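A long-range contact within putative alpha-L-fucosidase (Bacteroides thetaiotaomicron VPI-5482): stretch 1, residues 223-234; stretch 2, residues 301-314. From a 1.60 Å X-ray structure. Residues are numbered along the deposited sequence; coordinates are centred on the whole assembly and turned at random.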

# COMPACT_ATOMS: atom_id res chain seq x y z
N GLU A 223 -18.68 26.90 -0.45
CA GLU A 223 -17.99 26.62 -1.71
C GLU A 223 -18.75 27.31 -2.86
O GLU A 223 -18.82 26.80 -3.97
CB GLU A 223 -17.87 25.13 -1.95
CG GLU A 223 -17.05 24.44 -0.86
CD GLU A 223 -16.77 22.97 -1.14
OE1 GLU A 223 -17.41 22.39 -2.04
OE2 GLU A 223 -15.91 22.39 -0.45
N THR A 224 -19.24 28.52 -2.59
CA THR A 224 -19.96 29.33 -3.58
C THR A 224 -19.03 30.24 -4.35
O THR A 224 -19.48 30.92 -5.27
CB THR A 224 -20.98 30.25 -2.91
OG1 THR A 224 -20.31 31.11 -2.01
CG2 THR A 224 -22.10 29.41 -2.18
N GLY A 225 -17.75 30.28 -3.99
CA GLY A 225 -16.80 31.19 -4.60
C GLY A 225 -17.01 32.62 -4.17
O GLY A 225 -16.59 33.55 -4.87
N THR A 226 -17.64 32.80 -3.01
CA THR A 226 -17.90 34.13 -2.44
C THR A 226 -17.63 34.09 -0.96
O THR A 226 -17.49 33.02 -0.36
CB THR A 226 -19.36 34.59 -2.60
OG1 THR A 226 -20.25 33.83 -1.74
CG2 THR A 226 -19.81 34.49 -4.03
N VAL A 227 -17.52 35.27 -0.39
CA VAL A 227 -17.56 35.49 1.04
C VAL A 227 -18.68 36.49 1.29
O VAL A 227 -19.22 37.07 0.38
CB VAL A 227 -16.22 36.00 1.61
CG1 VAL A 227 -15.14 34.92 1.52
CG2 VAL A 227 -15.75 37.33 0.94
N GLU A 228 -19.00 36.76 2.55
CA GLU A 228 -20.01 37.73 2.87
C GLU A 228 -19.38 39.11 3.02
O GLU A 228 -18.17 39.26 2.80
CB GLU A 228 -20.78 37.30 4.10
CG GLU A 228 -21.54 35.99 3.90
CD GLU A 228 -22.60 36.10 2.84
OE1 GLU A 228 -23.40 37.04 2.92
OE2 GLU A 228 -22.69 35.22 1.96
N TYR A 229 -20.19 40.11 3.33
CA TYR A 229 -19.70 41.48 3.50
C TYR A 229 -20.31 42.11 4.76
O TYR A 229 -21.52 41.99 4.95
CB TYR A 229 -19.97 42.31 2.21
CG TYR A 229 -19.25 43.64 2.32
CD1 TYR A 229 -17.90 43.73 1.95
CD2 TYR A 229 -19.87 44.77 2.83
CE1 TYR A 229 -17.21 44.87 2.12
CE2 TYR A 229 -19.17 45.96 3.02
CZ TYR A 229 -17.82 46.00 2.64
OH TYR A 229 -17.12 47.16 2.81
N PRO A 230 -19.48 42.77 5.60
CA PRO A 230 -18.04 43.01 5.48
C PRO A 230 -17.24 41.72 5.61
O PRO A 230 -17.75 40.71 6.13
CB PRO A 230 -17.73 43.95 6.65
CG PRO A 230 -18.77 43.69 7.63
CD PRO A 230 -20.01 43.40 6.83
N CYS A 231 -16.01 41.73 5.10
CA CYS A 231 -15.11 40.59 5.22
C CYS A 231 -13.73 41.08 5.65
O CYS A 231 -13.05 41.75 4.89
CB CYS A 231 -14.99 39.77 3.94
SG CYS A 231 -14.01 38.30 4.15
N TRP A 232 -13.36 40.79 6.90
CA TRP A 232 -12.10 41.21 7.50
C TRP A 232 -11.13 40.07 7.50
O TRP A 232 -11.51 38.92 7.53
CB TRP A 232 -12.35 41.62 8.97
CG TRP A 232 -13.49 42.55 9.15
CD1 TRP A 232 -14.77 42.21 9.57
CD2 TRP A 232 -13.49 43.96 8.98
NE1 TRP A 232 -15.55 43.32 9.62
CE2 TRP A 232 -14.81 44.42 9.26
CE3 TRP A 232 -12.52 44.88 8.62
CZ2 TRP A 232 -15.16 45.75 9.19
CZ3 TRP A 232 -12.88 46.22 8.51
CH2 TRP A 232 -14.18 46.65 8.82
N SER A 233 -9.84 40.38 7.52
CA SER A 233 -8.79 39.37 7.56
C SER A 233 -8.45 38.91 8.95
O SER A 233 -7.87 37.85 9.11
CB SER A 233 -7.48 39.91 6.98
OG SER A 233 -7.62 40.17 5.59
N THR A 234 -8.80 39.73 9.93
CA THR A 234 -8.52 39.49 11.32
C THR A 234 -9.48 38.46 11.92
O THR A 234 -10.61 38.27 11.43
CB THR A 234 -8.46 40.78 12.07
OG1 THR A 234 -9.60 41.61 11.77
CG2 THR A 234 -7.17 41.53 11.69
N ASP A 301 -19.90 37.38 -11.23
CA ASP A 301 -20.63 37.68 -9.99
C ASP A 301 -19.76 37.14 -8.82
O ASP A 301 -19.53 37.85 -7.82
CB ASP A 301 -22.00 36.96 -10.05
CG ASP A 301 -22.88 37.14 -8.79
OD1 ASP A 301 -23.06 38.27 -8.30
OD2 ASP A 301 -23.46 36.10 -8.31
N LYS A 302 -19.24 35.92 -8.96
CA LYS A 302 -18.42 35.35 -7.89
C LYS A 302 -17.14 36.12 -7.68
O LYS A 302 -16.73 36.38 -6.53
CB LYS A 302 -18.17 33.87 -8.12
CG LYS A 302 -19.46 33.04 -8.06
CD LYS A 302 -19.19 31.58 -8.33
CE LYS A 302 -20.52 30.80 -8.35
NZ LYS A 302 -21.41 31.15 -7.21
N TYR A 303 -16.47 36.48 -8.77
CA TYR A 303 -15.24 37.30 -8.68
C TYR A 303 -15.49 38.57 -7.87
O TYR A 303 -14.71 38.91 -6.95
CB TYR A 303 -14.79 37.66 -10.12
CG TYR A 303 -13.54 38.54 -10.17
CD1 TYR A 303 -12.29 37.98 -10.05
CD2 TYR A 303 -13.64 39.90 -10.35
CE1 TYR A 303 -11.15 38.76 -10.07
CE2 TYR A 303 -12.52 40.68 -10.39
CZ TYR A 303 -11.30 40.11 -10.25
OH TYR A 303 -10.14 40.91 -10.28
N GLU A 304 -16.57 39.28 -8.18
CA GLU A 304 -16.85 40.55 -7.48
C GLU A 304 -17.20 40.33 -6.00
O GLU A 304 -17.00 41.22 -5.18
CB GLU A 304 -17.97 41.32 -8.21
CG GLU A 304 -17.52 41.80 -9.58
CD GLU A 304 -18.52 42.64 -10.30
OE1 GLU A 304 -19.55 43.04 -9.71
OE2 GLU A 304 -18.28 42.95 -11.48
N LYS A 305 -17.70 39.15 -5.68
CA LYS A 305 -18.09 38.81 -4.31
C LYS A 305 -17.05 37.97 -3.58
O LYS A 305 -17.33 37.38 -2.57
CB LYS A 305 -19.50 38.17 -4.28
CG LYS A 305 -20.60 39.14 -4.69
CD LYS A 305 -21.97 38.47 -4.93
CE LYS A 305 -23.07 39.53 -5.31
NZ LYS A 305 -24.23 38.92 -6.06
N SER A 306 -15.83 37.91 -4.11
CA SER A 306 -14.72 37.21 -3.47
C SER A 306 -13.56 38.16 -3.51
O SER A 306 -13.35 38.85 -2.53
CB SER A 306 -14.37 35.86 -4.09
OG SER A 306 -14.23 35.95 -5.49
N VAL A 307 -12.89 38.26 -4.67
CA VAL A 307 -11.79 39.19 -4.85
C VAL A 307 -12.25 40.62 -4.49
O VAL A 307 -11.52 41.39 -3.88
CB VAL A 307 -11.25 39.12 -6.27
CG1 VAL A 307 -10.13 40.22 -6.50
CG2 VAL A 307 -10.75 37.67 -6.59
N GLY A 308 -13.49 40.97 -4.83
CA GLY A 308 -14.04 42.30 -4.50
C GLY A 308 -14.56 42.50 -3.09
O GLY A 308 -15.07 43.58 -2.75
N ARG A 309 -14.45 41.45 -2.29
CA ARG A 309 -14.81 41.40 -0.88
C ARG A 309 -13.60 40.92 -0.04
O ARG A 309 -13.76 40.33 1.02
CB ARG A 309 -16.04 40.50 -0.63
CG ARG A 309 -17.30 41.07 -1.10
CD ARG A 309 -18.49 40.18 -0.80
NE ARG A 309 -19.72 40.79 -1.30
CZ ARG A 309 -20.91 40.21 -1.22
NH1 ARG A 309 -21.05 39.02 -0.68
NH2 ARG A 309 -21.96 40.80 -1.72
N ASN A 310 -12.37 41.22 -0.49
CA ASN A 310 -11.18 40.97 0.32
C ASN A 310 -10.93 39.51 0.61
O ASN A 310 -10.50 39.14 1.68
CB ASN A 310 -11.31 41.72 1.67
CG ASN A 310 -9.99 41.84 2.41
OD1 ASN A 310 -8.90 41.84 1.80
ND2 ASN A 310 -10.09 42.01 3.76
N ALA A 311 -11.24 38.64 -0.36
CA ALA A 311 -10.94 37.24 -0.27
C ALA A 311 -10.23 36.78 -1.57
O ALA A 311 -10.58 37.19 -2.65
CB ALA A 311 -12.26 36.41 -0.06
N THR A 312 -9.22 35.93 -1.45
CA THR A 312 -8.59 35.30 -2.57
C THR A 312 -9.45 34.10 -2.97
O THR A 312 -9.86 33.29 -2.13
CB THR A 312 -7.14 34.96 -2.29
OG1 THR A 312 -6.41 36.20 -2.31
CG2 THR A 312 -6.57 33.96 -3.34
N LEU A 313 -9.71 33.98 -4.26
CA LEU A 313 -10.61 32.99 -4.83
C LEU A 313 -9.84 31.83 -5.43
O LEU A 313 -8.90 32.03 -6.23
CB LEU A 313 -11.42 33.67 -5.93
CG LEU A 313 -12.33 32.81 -6.82
CD1 LEU A 313 -13.47 32.15 -5.98
CD2 LEU A 313 -12.93 33.61 -8.02
N ILE A 314 -10.26 30.61 -5.08
CA ILE A 314 -9.68 29.41 -5.62
C ILE A 314 -10.69 28.66 -6.49
O ILE A 314 -11.75 28.30 -6.01
CB ILE A 314 -9.13 28.46 -4.52
CG1 ILE A 314 -8.10 29.23 -3.66
CG2 ILE A 314 -8.51 27.19 -5.19
CD1 ILE A 314 -7.45 28.36 -2.51
O HOH W 1 -14.31 43.27 2.63
O HOH W 2 -9.58 38.53 4.26

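Irregular segments can be joined when backbone carbonyl oxygens outside regular structure are met one by one by donors from the neighbouring stretch. This contact in a putative alpha-L-fucosidase is a good example. Stretch 1 has no regular structure through the contact; it runs past the end of a helix, where K305 is the first residue to leave helical geometry, and then past the S306–R309 type I turn. The stretches come closest near T226 and S306, whose CA atoms lie 4.5 Å apart.

Four hydrogen bonds cross the contact, and every acceptor is a backbone carbonyl. One is purely backbone: V227 N donates to K305 O (3.0 Å), using a carbonyl just past the helix, and T226 CA approaches the same K305 O at 3.3 Å in a CA-H...O contact. In the other three, polar side chains of stretch 2 reach across. K302 NZ donates to T224 O (2.7 Å), R309 NH1 to V227 O (2.9 Å), and N310 ND2 to C231 O (3.2 Å). V227 thus engages stretch 2 through both its amide and its carbonyl. The extended R309 side chain lays its guanidinium with V227 O near its plane, as suits an N-H donor, while Y229 CB sits over one face, 3.8 Å from R309 NE.

Apolar contacts lie alongside these bonds. V227 CG1 meets A311 CB at 3.6 Å, and V227 CG2 lies 3.5 Å from R309 CB. At G225 the fit is tight: an ideal CB would stand 3.2 Å from K302 CD, and the positive phi also favours glycine.

Water completes the join. Water 2 donates to both S233 OG (2.9 Å) and N310 O (2.8 Å), bridging the stretches.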